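Local coordinates for protein aminotransferase (Neisseria meningitidis Z2491, PDB 3JTX) that probably transfers amino groups between amino acids and 2-oxo acids, using pyridoxal phosphate bound covalently to the enzyme, at residues Thr53-Glu58 and Ser279-Arg284; Leu104-Gln109 and Lys265-Tyr270; Phe146-Ala151 and Thr363-Pro368; Gln316-Lys321 and Asp390-Tyr395. All coordinates share one frame; numbering follows the deposited sequence.

The four contacts sample a class I and II aminotransferase from its dimer side to its C-terminal helix. Contacts 1 and 2 both touch the second subunit; their centres are about 25 Å apart, and they use successive helices, 280-291 in contact 1 and 261-274 in contact 2, with contact 2 nested inside the loop contact 1 closes. On the other side of the chain's centre from contact 1 lie contacts 3 and 4, whose nearest atoms are about 8 Å apart. Contacts 1 and 4 are farthest apart, about 48 Å between centres. None includes Lys-245, which carries the pyridoxal phosphate; contacts 2 and 3 involve elements packed on, or at the edge of, the seven-stranded sheet.

Contact 1 (Thr53-Glu58 and Ser279-Arg284); sequences TASLHE and SIPVQR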
loop_
_atom_site.group_PDB
_atom_site.type_symbol
_atom_site.label_atom_id
_atom_site.label_comp_id
_atom_site.label_asym_id
_atom_site.label_seq_id
_atom_site.Cartn_x
_atom_site.Cartn_y
_atom_site.Cartn_z
ATOM N N THR A 53 -8.308 -12.903 -14.895
ATOM C CA THR A 53 -7.794 -13.155 -16.251
ATOM C C THR A 53 -8.559 -12.423 -17.352
ATOM O O THR A 53 -7.941 -11.864 -18.286
ATOM C CB THR A 53 -7.739 -14.667 -16.556
ATOM O OG1 THR A 53 -6.703 -15.245 -15.763
ATOM C CG2 THR A 53 -7.445 -14.964 -18.043
ATOM N N ALA A 54 -9.890 -12.422 -17.249
ATOM C CA ALA A 54 -10.747 -11.811 -18.259
ATOM C C ALA A 54 -10.520 -10.301 -18.388
ATOM O O ALA A 54 -10.809 -9.721 -19.426
ATOM C CB ALA A 54 -12.207 -12.090 -17.953
ATOM N N SER A 55 -9.976 -9.669 -17.351
ATOM C CA SER A 55 -9.880 -8.215 -17.324
ATOM C C SER A 55 -8.451 -7.688 -17.416
ATOM O O SER A 55 -8.213 -6.506 -17.220
ATOM C CB SER A 55 -10.554 -7.707 -16.058
ATOM O OG SER A 55 -9.929 -8.249 -14.914
ATOM N N LEU A 56 -7.500 -8.553 -17.733
ATOM C CA LEU A 56 -6.062 -8.165 -17.642
ATOM C C LEU A 56 -5.648 -7.043 -18.616
ATOM O O LEU A 56 -4.671 -6.342 -18.346
ATOM C CB LEU A 56 -5.139 -9.386 -17.808
ATOM C CG LEU A 56 -5.045 -10.286 -16.579
ATOM C CD1 LEU A 56 -4.214 -11.515 -16.897
ATOM C CD2 LEU A 56 -4.454 -9.546 -15.375
ATOM N N HIS A 57 -6.399 -6.847 -19.705
ATOM C CA HIS A 57 -6.153 -5.715 -20.598
ATOM C C HIS A 57 -6.239 -4.372 -19.851
ATOM O O HIS A 57 -5.603 -3.388 -20.246
ATOM C CB HIS A 57 -7.100 -5.745 -21.809
ATOM C CG HIS A 57 -8.556 -5.710 -21.455
ATOM N ND1 HIS A 57 -9.230 -6.804 -20.946
ATOM C CD2 HIS A 57 -9.475 -4.721 -21.565
ATOM C CE1 HIS A 57 -10.493 -6.479 -20.741
ATOM N NE2 HIS A 57 -10.673 -5.228 -21.124
ATOM N N GLU A 58 -7.000 -4.340 -18.760
ATOM C CA GLU A 58 -7.166 -3.145 -17.949
ATOM C C GLU A 58 -5.966 -2.773 -17.042
ATOM O O GLU A 58 -6.004 -1.747 -16.361
ATOM C CB GLU A 58 -8.447 -3.248 -17.121
ATOM C CG GLU A 58 -9.702 -3.258 -17.990
ATOM C CD GLU A 58 -10.981 -3.284 -17.173
ATOM O OE1 GLU A 58 -11.365 -4.382 -16.706
ATOM O OE2 GLU A 58 -11.603 -2.210 -17.011
ATOM N N SER A 279 -5.440 -2.039 -8.456
ATOM C CA SER A 279 -5.408 -2.565 -9.824
ATOM C C SER A 279 -6.805 -2.894 -10.351
ATOM O O SER A 279 -7.551 -3.621 -9.704
ATOM C CB SER A 279 -4.552 -3.841 -9.808
ATOM O OG SER A 279 -4.509 -4.455 -11.064
ATOM N N ILE A 280 -7.172 -2.405 -11.533
ATOM C CA ILE A 280 -8.529 -2.652 -12.014
ATOM C C ILE A 280 -8.835 -4.166 -12.137
ATOM O O ILE A 280 -9.895 -4.612 -11.678
ATOM C CB ILE A 280 -8.866 -1.851 -13.292
ATOM C CG1 ILE A 280 -8.895 -0.348 -12.940
ATOM C CG2 ILE A 280 -10.246 -2.255 -13.808
ATOM C CD1 ILE A 280 -8.949 0.603 -14.117
ATOM N N PRO A 281 -7.919 -4.958 -12.723
ATOM C CA PRO A 281 -8.183 -6.414 -12.713
ATOM C C PRO A 281 -8.391 -7.022 -11.323
ATOM O O PRO A 281 -9.195 -7.951 -11.178
ATOM C CB PRO A 281 -6.950 -6.998 -13.400
ATOM C CG PRO A 281 -6.520 -5.904 -14.348
ATOM C CD PRO A 281 -6.756 -4.626 -13.561
ATOM N N VAL A 282 -7.705 -6.504 -10.301
ATOM C CA VAL A 282 -7.968 -6.943 -8.926
ATOM C C VAL A 282 -9.355 -6.491 -8.443
ATOM O O VAL A 282 -10.056 -7.249 -7.745
ATOM C CB VAL A 282 -6.868 -6.467 -7.973
ATOM C CG1 VAL A 282 -7.207 -6.820 -6.532
ATOM C CG2 VAL A 282 -5.519 -7.104 -8.388
ATOM N N GLN A 283 -9.770 -5.287 -8.838
ATOM C CA GLN A 283 -11.129 -4.836 -8.577
ATOM C C GLN A 283 -12.182 -5.753 -9.224
ATOM O O GLN A 283 -13.194 -6.084 -8.603
ATOM C CB GLN A 283 -11.351 -3.405 -9.057
ATOM C CG GLN A 283 -10.520 -2.342 -8.321
ATOM C CD GLN A 283 -11.025 -0.940 -8.632
ATOM O OE1 GLN A 283 -12.222 -0.662 -8.495
ATOM N NE2 GLN A 283 -10.112 -0.047 -9.039
ATOM N N ARG A 284 -11.926 -6.170 -10.460
ATOM C CA ARG A 284 -12.846 -7.063 -11.166
ATOM C C ARG A 284 -12.952 -8.438 -10.472
ATOM O O ARG A 284 -14.048 -8.984 -10.311
ATOM C CB ARG A 284 -12.419 -7.244 -12.622
ATOM C CG ARG A 284 -12.331 -5.947 -13.422
ATOM C CD ARG A 284 -13.654 -5.489 -13.953
ATOM N NE ARG A 284 -13.494 -4.247 -14.700
ATOM C CZ ARG A 284 -14.403 -3.284 -14.778
ATOM N NH1 ARG A 284 -15.582 -3.402 -14.165
ATOM N NH2 ARG A 284 -14.130 -2.186 -15.464
HETATM O O HOH W 1 -5.603 -1.043 -13.668
#
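Backbone meets backbone most closely at Ser-55 and Pro-281, whose CA atoms are 5.2 Å apart, where the chain following helix 46-54 passes the first turn of helix 280-291 in this fold-type I aminotransferase. Pro-281 fits against the bend, its CG 3.4 Å from Ser-55 O. Ser-55 turns its OG toward Pro-281 CA and Arg-284 CB, but this hydroxyl bonds back to Ala-51 O and Leu-52 O, so its approach to the helix is van der Waals contact. The direct polar link is a side-on salt bridge. Arg-284 NE reaches Glu-58 OE1 at 2.9 Å, and Arg-284 NH2 reaches Glu-58 OE2 at 3.0 Å, the latter nearly straight at 169°. Both oxygens use their syn lone pairs, and the carboxylate and guanidinium planes are only 16° apart. A bend in the arginine (chi2 -83°) swings CD toward the glutamate, while NH1 is taken by Glu-70. Leu-56 lies against Thr-53 of the second subunit. Beneath the carboxylate, Ile-280 CG2 sits 3.5 Å from Glu-58 OE2. One water ties the backbones: it donates to Glu-58 O at 2.8 Å and accepts from Ile-280 N at 3.0 Å.

Contact 2 (Leu104-Gln109 and Lys265-Tyr270); sequences LFSFVQ and KNFLLY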
loop_
_atom_site.group_PDB
_atom_site.type_symbol
_atom_site.label_atom_id
_atom_site.label_comp_id
_atom_site.label_asym_id
_atom_site.label_seq_id
_atom_site.Cartn_x
_atom_site.Cartn_y
_atom_site.Cartn_z
ATOM N N LEU A 104 -5.631 -0.694 8.054
ATOM C CA LEU A 104 -5.595 -0.486 9.495
ATOM C C LEU A 104 -4.386 0.379 9.861
ATOM O O LEU A 104 -4.499 1.316 10.663
ATOM C CB LEU A 104 -5.495 -1.834 10.226
ATOM C CG LEU A 104 -6.724 -2.735 10.236
ATOM C CD1 LEU A 104 -6.328 -4.207 10.466
ATOM C CD2 LEU A 104 -7.756 -2.266 11.283
ATOM N N PHE A 105 -3.233 0.064 9.270
ATOM C CA PHE A 105 -2.006 0.810 9.551
ATOM C C PHE A 105 -2.135 2.280 9.169
ATOM O O PHE A 105 -1.879 3.180 9.983
ATOM C CB PHE A 105 -0.800 0.191 8.828
ATOM C CG PHE A 105 0.497 0.910 9.129
ATOM C CD1 PHE A 105 1.260 0.549 10.223
ATOM C CD2 PHE A 105 0.924 1.969 8.339
ATOM C CE1 PHE A 105 2.455 1.230 10.536
ATOM C CE2 PHE A 105 2.128 2.656 8.632
ATOM C CZ PHE A 105 2.877 2.286 9.746
ATOM N N SER A 106 -2.533 2.538 7.923
ATOM C CA SER A 106 -2.640 3.912 7.453
ATOM C C SER A 106 -3.729 4.698 8.189
ATOM O O SER A 106 -3.525 5.872 8.517
ATOM C CB SER A 106 -2.856 3.971 5.938
ATOM O OG SER A 106 -4.000 3.253 5.543
ATOM N N PHE A 107 -4.865 4.072 8.487
ATOM C CA PHE A 107 -5.897 4.788 9.212
ATOM C C PHE A 107 -5.389 5.266 10.577
ATOM O O PHE A 107 -5.576 6.419 10.957
ATOM C CB PHE A 107 -7.203 3.993 9.357
ATOM C CG PHE A 107 -8.307 4.830 9.917
ATOM C CD1 PHE A 107 -8.874 5.843 9.148
ATOM C CD2 PHE A 107 -8.721 4.683 11.233
ATOM C CE1 PHE A 107 -9.841 6.688 9.666
ATOM C CE2 PHE A 107 -9.706 5.527 11.762
ATOM C CZ PHE A 107 -10.260 6.518 10.990
ATOM N N VAL A 108 -4.700 4.387 11.286
ATOM C CA VAL A 108 -4.099 4.738 12.574
ATOM C C VAL A 108 -3.129 5.921 12.438
ATOM O O VAL A 108 -3.179 6.876 13.245
ATOM C CB VAL A 108 -3.413 3.513 13.210
ATOM C CG1 VAL A 108 -2.547 3.919 14.422
ATOM C CG2 VAL A 108 -4.474 2.497 13.602
ATOM N N GLN A 109 -2.283 5.905 11.405
ATOM C CA GLN A 109 -1.342 7.027 11.230
ATOM C C GLN A 109 -2.086 8.371 11.139
ATOM O O GLN A 109 -1.642 9.357 11.744
ATOM C CB GLN A 109 -0.429 6.865 10.003
ATOM C CG GLN A 109 0.369 5.580 9.930
ATOM C CD GLN A 109 0.989 5.163 11.252
ATOM O OE1 GLN A 109 1.915 5.815 11.754
ATOM N NE2 GLN A 109 0.483 4.067 11.830
ATOM N N LYS A 265 -13.972 10.382 3.783
ATOM C CA LYS A 265 -13.608 11.501 2.913
ATOM C C LYS A 265 -12.161 11.910 3.170
ATOM O O LYS A 265 -11.356 12.076 2.227
ATOM C CB LYS A 265 -14.555 12.690 3.141
ATOM C CG LYS A 265 -14.321 13.874 2.228
ATOM C CD LYS A 265 -15.352 14.973 2.536
ATOM C CE LYS A 265 -15.209 16.150 1.582
ATOM N NZ LYS A 265 -13.907 16.869 1.767
ATOM N N ASN A 266 -11.821 12.064 4.449
ATOM C CA ASN A 266 -10.470 12.465 4.830
ATOM C C ASN A 266 -9.477 11.344 4.595
ATOM O O ASN A 266 -8.371 11.595 4.111
ATOM C CB ASN A 266 -10.423 12.958 6.276
ATOM C CG ASN A 266 -11.211 14.233 6.463
ATOM O OD1 ASN A 266 -11.279 15.066 5.554
ATOM N ND2 ASN A 266 -11.830 14.390 7.622
ATOM N N PHE A 267 -9.888 10.107 4.857
ATOM C CA PHE A 267 -9.028 8.964 4.609
ATOM C C PHE A 267 -8.682 8.844 3.112
ATOM O O PHE A 267 -7.523 8.574 2.743
ATOM C CB PHE A 267 -9.698 7.687 5.117
ATOM C CG PHE A 267 -8.774 6.489 5.264
ATOM C CD1 PHE A 267 -7.408 6.625 5.501
ATOM C CD2 PHE A 267 -9.301 5.212 5.228
ATOM C CE1 PHE A 267 -6.599 5.506 5.654
ATOM C CE2 PHE A 267 -8.488 4.097 5.390
ATOM C CZ PHE A 267 -7.141 4.251 5.607
ATOM N N LEU A 268 -9.676 9.048 2.253
ATOM C CA LEU A 268 -9.455 8.984 0.808
ATOM C C LEU A 268 -8.388 9.994 0.347
ATOM O O LEU A 268 -7.530 9.667 -0.479
ATOM C CB LEU A 268 -10.769 9.205 0.044
ATOM C CG LEU A 268 -10.634 9.316 -1.479
ATOM C CD1 LEU A 268 -10.066 8.013 -2.044
ATOM C CD2 LEU A 268 -12.015 9.677 -2.123
ATOM N N LEU A 269 -8.438 11.217 0.870
ATOM C CA LEU A 269 -7.475 12.251 0.487
ATOM C C LEU A 269 -6.050 11.797 0.827
ATOM O O LEU A 269 -5.137 11.896 0.015
ATOM C CB LEU A 269 -7.788 13.582 1.188
ATOM C CG LEU A 269 -6.863 14.766 0.866
ATOM C CD1 LEU A 269 -6.774 15.043 -0.665
ATOM C CD2 LEU A 269 -7.345 16.023 1.633
ATOM N N TYR A 270 -5.878 11.302 2.043
ATOM C CA TYR A 270 -4.598 10.771 2.483
ATOM C C TYR A 270 -4.133 9.619 1.589
ATOM O O TYR A 270 -2.949 9.550 1.247
ATOM C CB TYR A 270 -4.721 10.278 3.929
ATOM C CG TYR A 270 -3.468 9.670 4.509
ATOM C CD1 TYR A 270 -2.567 10.443 5.222
ATOM C CD2 TYR A 270 -3.222 8.320 4.404
ATOM C CE1 TYR A 270 -1.412 9.882 5.786
ATOM C CE2 TYR A 270 -2.068 7.759 4.944
ATOM C CZ TYR A 270 -1.174 8.554 5.645
ATOM O OH TYR A 270 -0.023 7.981 6.192
#
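Ser-106 and Phe-107 of helix 100-111 receive Phe-267 and Tyr-270 of helix 261-274, a steep helix-helix crossing in the large, cofactor-binding domain of the fold; the axes of the two short segments come within 10.6 Å, directions 106° apart. Along the first helix, Phe-105 comes first and faces the second subunit, where its ring meets Tyr-270 of that subunit edge-to-face. Ser-106 follows, its OG in the plane of the Phe-267 ring at the edge, 3.3 Å from Phe-267 CZ. That hydroxyl is satisfied by Glu-102 O, one turn back, while Ser-106 CB is 4.0 Å from Tyr-270 CE2. Phe-107 then makes the T-shaped stack: its CD1 points into the centre of one Phe-267 face, with planes at 78° and ring centroids 5.2 Å apart. Its CB adds an off-centre CH-pi contact, 4.2 Å from the Phe-267 centroid. The Phe-107 ring packs on Leu-238 and Phe-240 of the central sheet. Last, Gln-109 brings CB within 4.0 Å of Tyr-270 OH, then bends at chi2 (-43°), which carries CD back along its own helix toward Phe-105. There NE2 bonds Ala-136 O and, at 3.1 Å, Phe-105 O, while lying 3.6 Å above the centre of the Phe-105 ring.

Contact 3 (Phe146-Ala151 and Thr363-Pro368); sequences FANCPA and TEQGNP
Asn-148 and Thr-363 meet tip to tip where strand 143-148, at the edge of the large domain's seven-stranded sheet, runs out against a type I turn, Thr-363 to Gly-366, in the loop of the C-terminal part between strands 354-355 and 372-376. This is the tight part. Asn-148 ND2 donates to Thr-363 OG1 at 2.8 Å and 163°, with the hydroxyl close to the amide plane. The same OG1 is gripped twice more: it accepts from Gln-365 N at 2.9 Å, which makes an ST turn, and donates to Gly-366 O at 3.0 Å. Its place between backbone N and carbonyl carbon (chi1 73°) turns it inward over the turn. The amide's other end is fixed too, since Asn-148 OD1 accepts from Asn-127 ND2 on the neighbouring strand, settling which way the group is flipped. Against that oxygen pack Thr-363 CG2 and, 3.6 Å from Asn-148 OD1, Pro-368 CG.

The outer side is looser. Gln-365 is exposed, its extended chain passing obliquely across Asn-148, with CB 3.7 Å from Asn-148 ND2 and OE1 at a similar distance but not bonded. Glu-364 is modelled only to CB, consistent with a mobile side chain. Phe-146 touches with CB alone, 4.4 Å from Thr-363 CG2, and sends its ring to Phe-129. At the far end a water bridges the two segments, donating to Cys-149 O and Pro-368 O, 2.8 Å from each.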
loop_
_atom_site.group_PDB
_atom_site.type_symbol
_atom_site.label_atom_id
_atom_site.label_comp_id
_atom_site.label_asym_id
_atom_site.label_seq_id
_atom_site.Cartn_x
_atom_site.Cartn_y
_atom_site.Cartn_z
ATOM N N PHE A 146 -4.053 -1.771 26.832
ATOM C CA PHE A 146 -4.616 -3.103 26.629
ATOM C C PHE A 146 -5.823 -3.390 27.512
ATOM O O PHE A 146 -5.768 -3.212 28.725
ATOM C CB PHE A 146 -3.513 -4.157 26.831
ATOM C CG PHE A 146 -2.442 -4.109 25.772
ATOM C CD1 PHE A 146 -2.699 -4.570 24.488
ATOM C CD2 PHE A 146 -1.185 -3.602 26.055
ATOM C CE1 PHE A 146 -1.723 -4.513 23.503
ATOM C CE2 PHE A 146 -0.209 -3.538 25.079
ATOM C CZ PHE A 146 -0.466 -4.009 23.803
ATOM N N ALA A 147 -6.927 -3.795 26.879
ATOM C CA ALA A 147 -8.114 -4.296 27.563
ATOM C C ALA A 147 -8.070 -5.827 27.508
ATOM O O ALA A 147 -8.274 -6.416 26.439
ATOM C CB ALA A 147 -9.386 -3.771 26.905
ATOM N N ASN A 148 -7.792 -6.462 28.648
ATOM C CA ASN A 148 -7.617 -7.918 28.716
ATOM C C ASN A 148 -8.898 -8.680 28.442
ATOM O O ASN A 148 -9.993 -8.212 28.781
ATOM C CB ASN A 148 -7.058 -8.358 30.075
ATOM C CG ASN A 148 -5.612 -7.970 30.268
ATOM O OD1 ASN A 148 -4.913 -7.560 29.335
ATOM N ND2 ASN A 148 -5.156 -8.069 31.506
ATOM N N CYS A 149 -8.736 -9.854 27.833
ATOM C CA CYS A 149 -9.845 -10.709 27.411
ATOM C C CYS A 149 -9.796 -12.068 28.126
ATOM O O CYS A 149 -9.290 -13.048 27.576
ATOM C CB CYS A 149 -9.760 -10.906 25.902
ATOM S SG CYS A 149 -9.879 -9.361 25.002
ATOM N N PRO A 150 -10.287 -12.120 29.380
ATOM C CA PRO A 150 -10.243 -13.353 30.170
ATOM C C PRO A 150 -11.411 -14.282 29.891
ATOM O O PRO A 150 -12.464 -13.834 29.437
ATOM C CB PRO A 150 -10.332 -12.831 31.610
ATOM C CG PRO A 150 -11.220 -11.631 31.491
ATOM C CD PRO A 150 -10.785 -10.981 30.182
ATOM N N ALA A 151 -11.219 -15.567 30.191
ATOM C CA ALA A 151 -12.275 -16.581 30.130
ATOM C C ALA A 151 -13.422 -16.211 31.069
ATOM O O ALA A 151 -13.208 -15.471 32.023
ATOM C CB ALA A 151 -11.703 -17.955 30.525
ATOM N N THR A 363 0.271 -7.335 31.869
ATOM C CA THR A 363 -0.414 -6.180 32.451
ATOM C C THR A 363 -0.484 -6.280 33.973
ATOM O O THR A 363 -0.093 -7.296 34.556
ATOM C CB THR A 363 -1.871 -6.039 31.923
ATOM O OG1 THR A 363 -2.709 -7.057 32.511
ATOM C CG2 THR A 363 -1.911 -6.134 30.384
ATOM N N GLU A 364 -1.015 -5.236 34.611
ATOM C CA GLU A 364 -1.278 -5.272 36.049
ATOM C C GLU A 364 -2.190 -6.450 36.430
ATOM O O GLU A 364 -2.272 -6.807 37.602
ATOM C CB GLU A 364 -1.877 -3.946 36.539
ATOM N N GLN A 365 -2.873 -7.052 35.453
ATOM C CA GLN A 365 -3.692 -8.256 35.711
ATOM C C GLN A 365 -3.119 -9.542 35.087
ATOM O O GLN A 365 -3.862 -10.500 34.835
ATOM C CB GLN A 365 -5.135 -8.010 35.239
ATOM C CG GLN A 365 -5.799 -6.808 35.929
ATOM C CD GLN A 365 -7.185 -6.471 35.390
ATOM O OE1 GLN A 365 -7.482 -6.656 34.196
ATOM N NE2 GLN A 365 -8.040 -5.950 36.269
ATOM N N GLY A 366 -1.799 -9.579 34.874
ATOM C CA GLY A 366 -1.122 -10.736 34.261
ATOM C C GLY A 366 -1.224 -10.767 32.738
ATOM O O GLY A 366 -1.916 -9.918 32.148
ATOM N N ASN A 367 -0.511 -11.725 32.114
ATOM C CA ASN A 367 -0.505 -11.943 30.653
ATOM C C ASN A 367 -1.678 -12.859 30.302
ATOM O O ASN A 367 -1.662 -14.042 30.669
ATOM C CB ASN A 367 0.841 -12.554 30.199
ATOM C CG ASN A 367 0.892 -12.869 28.701
ATOM O OD1 ASN A 367 -0.050 -13.421 28.137
ATOM N ND2 ASN A 367 2.002 -12.521 28.054
ATOM N N PRO A 368 -2.708 -12.314 29.611
ATOM C CA PRO A 368 -3.915 -13.094 29.359
ATOM C C PRO A 368 -3.766 -14.131 28.217
ATOM O O PRO A 368 -4.738 -14.809 27.885
ATOM C CB PRO A 368 -4.944 -12.019 29.000
ATOM C CG PRO A 368 -4.136 -10.962 28.336
ATOM C CD PRO A 368 -2.823 -10.948 29.062
HETATM O O HOH W 2 -7.398 -15.035 27.103
#

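Contact 4 (Gln316-Lys321 and Asp390-Tyr395); sequences QVFDVK and DIVSLY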
loop_
_atom_site.group_PDB
_atom_site.type_symbol
_atom_site.label_atom_id
_atom_site.label_comp_id
_atom_site.label_asym_id
_atom_site.label_seq_id
_atom_site.Cartn_x
_atom_site.Cartn_y
_atom_site.Cartn_z
ATOM N N GLN A 316 -12.248 -35.067 25.316
ATOM C CA GLN A 316 -11.929 -36.235 26.119
ATOM C C GLN A 316 -10.994 -35.897 27.266
ATOM O O GLN A 316 -11.022 -36.565 28.274
ATOM C CB GLN A 316 -11.283 -37.326 25.267
ATOM C CG GLN A 316 -12.212 -37.967 24.251
ATOM C CD GLN A 316 -11.470 -38.884 23.308
ATOM O OE1 GLN A 316 -11.536 -40.092 23.440
ATOM N NE2 GLN A 316 -10.729 -38.313 22.380
ATOM N N VAL A 317 -10.158 -34.875 27.095
ATOM C CA VAL A 317 -9.119 -34.526 28.071
ATOM C C VAL A 317 -9.160 -33.044 28.471
ATOM O O VAL A 317 -8.880 -32.712 29.620
ATOM C CB VAL A 317 -7.724 -34.916 27.518
ATOM C CG1 VAL A 317 -6.602 -34.242 28.286
ATOM C CG2 VAL A 317 -7.558 -36.445 27.550
ATOM N N PHE A 318 -9.549 -32.167 27.545
ATOM C CA PHE A 318 -9.469 -30.722 27.762
ATOM C C PHE A 318 -10.811 -30.068 28.005
ATOM O O PHE A 318 -11.846 -30.565 27.570
ATOM C CB PHE A 318 -8.809 -30.056 26.549
ATOM C CG PHE A 318 -7.433 -30.570 26.275
ATOM C CD1 PHE A 318 -6.356 -30.139 27.038
ATOM C CD2 PHE A 318 -7.213 -31.511 25.282
ATOM C CE1 PHE A 318 -5.089 -30.631 26.805
ATOM C CE2 PHE A 318 -5.942 -31.998 25.039
ATOM C CZ PHE A 318 -4.879 -31.568 25.809
ATOM N N ASP A 319 -10.762 -28.926 28.682
ATOM C CA ASP A 319 -11.923 -28.092 28.906
ATOM C C ASP A 319 -11.999 -27.145 27.717
ATOM O O ASP A 319 -11.315 -26.123 27.685
ATOM C CB ASP A 319 -11.761 -27.319 30.215
ATOM C CG ASP A 319 -12.961 -26.446 30.548
ATOM O OD1 ASP A 319 -14.005 -26.532 29.858
ATOM O OD2 ASP A 319 -12.850 -25.663 31.518
ATOM N N VAL A 320 -12.819 -27.505 26.735
ATOM C CA VAL A 320 -12.841 -26.797 25.458
ATOM C C VAL A 320 -14.210 -26.942 24.826
ATOM O O VAL A 320 -14.908 -27.932 25.061
ATOM C CB VAL A 320 -11.757 -27.350 24.485
ATOM C CG1 VAL A 320 -12.009 -28.805 24.184
ATOM C CG2 VAL A 320 -11.694 -26.538 23.188
ATOM N N LYS A 321 -14.587 -25.942 24.038
ATOM C CA LYS A 321 -15.859 -25.948 23.314
ATOM C C LYS A 321 -15.683 -25.284 21.958
ATOM O O LYS A 321 -14.680 -24.629 21.713
ATOM C CB LYS A 321 -16.939 -25.219 24.128
ATOM C CG LYS A 321 -16.685 -23.719 24.325
ATOM N N ASP A 390 -3.509 -37.340 18.612
ATOM C CA ASP A 390 -2.150 -37.401 19.133
ATOM C C ASP A 390 -1.979 -36.489 20.347
ATOM O O ASP A 390 -1.330 -36.877 21.317
ATOM C CB ASP A 390 -1.129 -37.066 18.032
ATOM C CG ASP A 390 -1.072 -38.144 16.927
ATOM O OD1 ASP A 390 -1.562 -39.268 17.153
ATOM O OD2 ASP A 390 -0.553 -37.864 15.834
ATOM N N ILE A 391 -2.567 -35.290 20.308
ATOM C CA ILE A 391 -2.491 -34.380 21.454
ATOM C C ILE A 391 -3.151 -35.032 22.695
ATOM O O ILE A 391 -2.574 -35.045 23.784
ATOM C CB ILE A 391 -3.125 -32.994 21.145
ATOM C CG1 ILE A 391 -2.296 -32.249 20.093
ATOM C CG2 ILE A 391 -3.228 -32.131 22.414
ATOM C CD1 ILE A 391 -3.008 -31.066 19.415
ATOM N N VAL A 392 -4.350 -35.583 22.511
ATOM C CA VAL A 392 -5.094 -36.214 23.605
ATOM C C VAL A 392 -4.309 -37.354 24.253
ATOM O O VAL A 392 -4.261 -37.450 25.490
ATOM C CB VAL A 392 -6.502 -36.703 23.141
ATOM C CG1 VAL A 392 -7.096 -37.723 24.129
ATOM C CG2 VAL A 392 -7.443 -35.515 22.943
ATOM N N SER A 393 -3.674 -38.206 23.452
ATOM C CA SER A 393 -2.959 -39.347 24.042
ATOM C C SER A 393 -1.738 -38.907 24.856
ATOM O O SER A 393 -1.347 -39.603 25.782
ATOM C CB SER A 393 -2.574 -40.400 22.997
ATOM O OG SER A 393 -1.753 -39.842 21.998
ATOM N N LEU A 394 -1.151 -37.757 24.532
ATOM C CA LEU A 394 -0.046 -37.208 25.331
ATOM C C LEU A 394 -0.510 -36.591 26.657
ATOM O O LEU A 394 0.304 -36.423 27.580
ATOM C CB LEU A 394 0.726 -36.150 24.545
ATOM C CG LEU A 394 1.489 -36.615 23.307
ATOM C CD1 LEU A 394 1.909 -35.390 22.467
ATOM C CD2 LEU A 394 2.692 -37.479 23.697
ATOM N N TYR A 395 -1.796 -36.257 26.753
ATOM C CA TYR A 395 -2.353 -35.616 27.958
ATOM C C TYR A 395 -3.415 -36.469 28.664
ATOM O O TYR A 395 -4.146 -35.974 29.501
ATOM C CB TYR A 395 -2.821 -34.176 27.623
ATOM C CG TYR A 395 -1.601 -33.323 27.414
ATOM C CD1 TYR A 395 -0.983 -33.245 26.165
ATOM C CD2 TYR A 395 -0.979 -32.707 28.496
ATOM C CE1 TYR A 395 0.193 -32.515 25.992
ATOM C CE2 TYR A 395 0.189 -31.977 28.334
ATOM C CZ TYR A 395 0.781 -31.904 27.091
ATOM O OH TYR A 395 1.948 -31.198 26.951
#
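Val-317 and Phe-318 lie against the end of helix 381-394, touching Ile-391, Val-392 and, just beyond, Tyr-395. This is an apolar contact between a loop and a helix in the C-terminal, small domain of the fold-type I aminotransferase, where the chain leaving helix 294-314 heads for strand 328-332. The two valines slide past each other in opposite directions, meeting through Val-317 CG2 and Val-392 CG1 at 3.7 Å. Phe-318 crosses Ile-391 at about a right angle, its CE2 3.8 Å from Ile-391 CG2. Against Tyr-395 the approach is slanted: Phe-318 CZ is 3.8 Å from Tyr-395 CB, so the far end of the Phe-318 ring meets the methylene at the base of the tyrosine side chain. Tyr-395 sets CG beside its backbone N (chi1 -72°), and its ring goes on to meet Phe-341, with OH bonded to Asn-344 of helix 338-349. Phe-318 also touches Leu-331, which joins the small-domain sheet to this cluster.

Gln-316 crosses Val-392 at about a right angle at the exposed border of the contact, with NE2 4.1 Å from Val-392 CG1. Its amide is spoken for on both sides, NE2 by Ile-313 O and OE1 by Arg-396 NH2. At the centre is one methyl group. With CG1 anti to the backbone N (chi1 164°), Val-317 places that methyl 3.9 Å above the middle of a Phe-318 face. The same Val-317 CG1 comes to 3.8 Å from Tyr-395 CB and to 3.2 Å from Tyr-395 O.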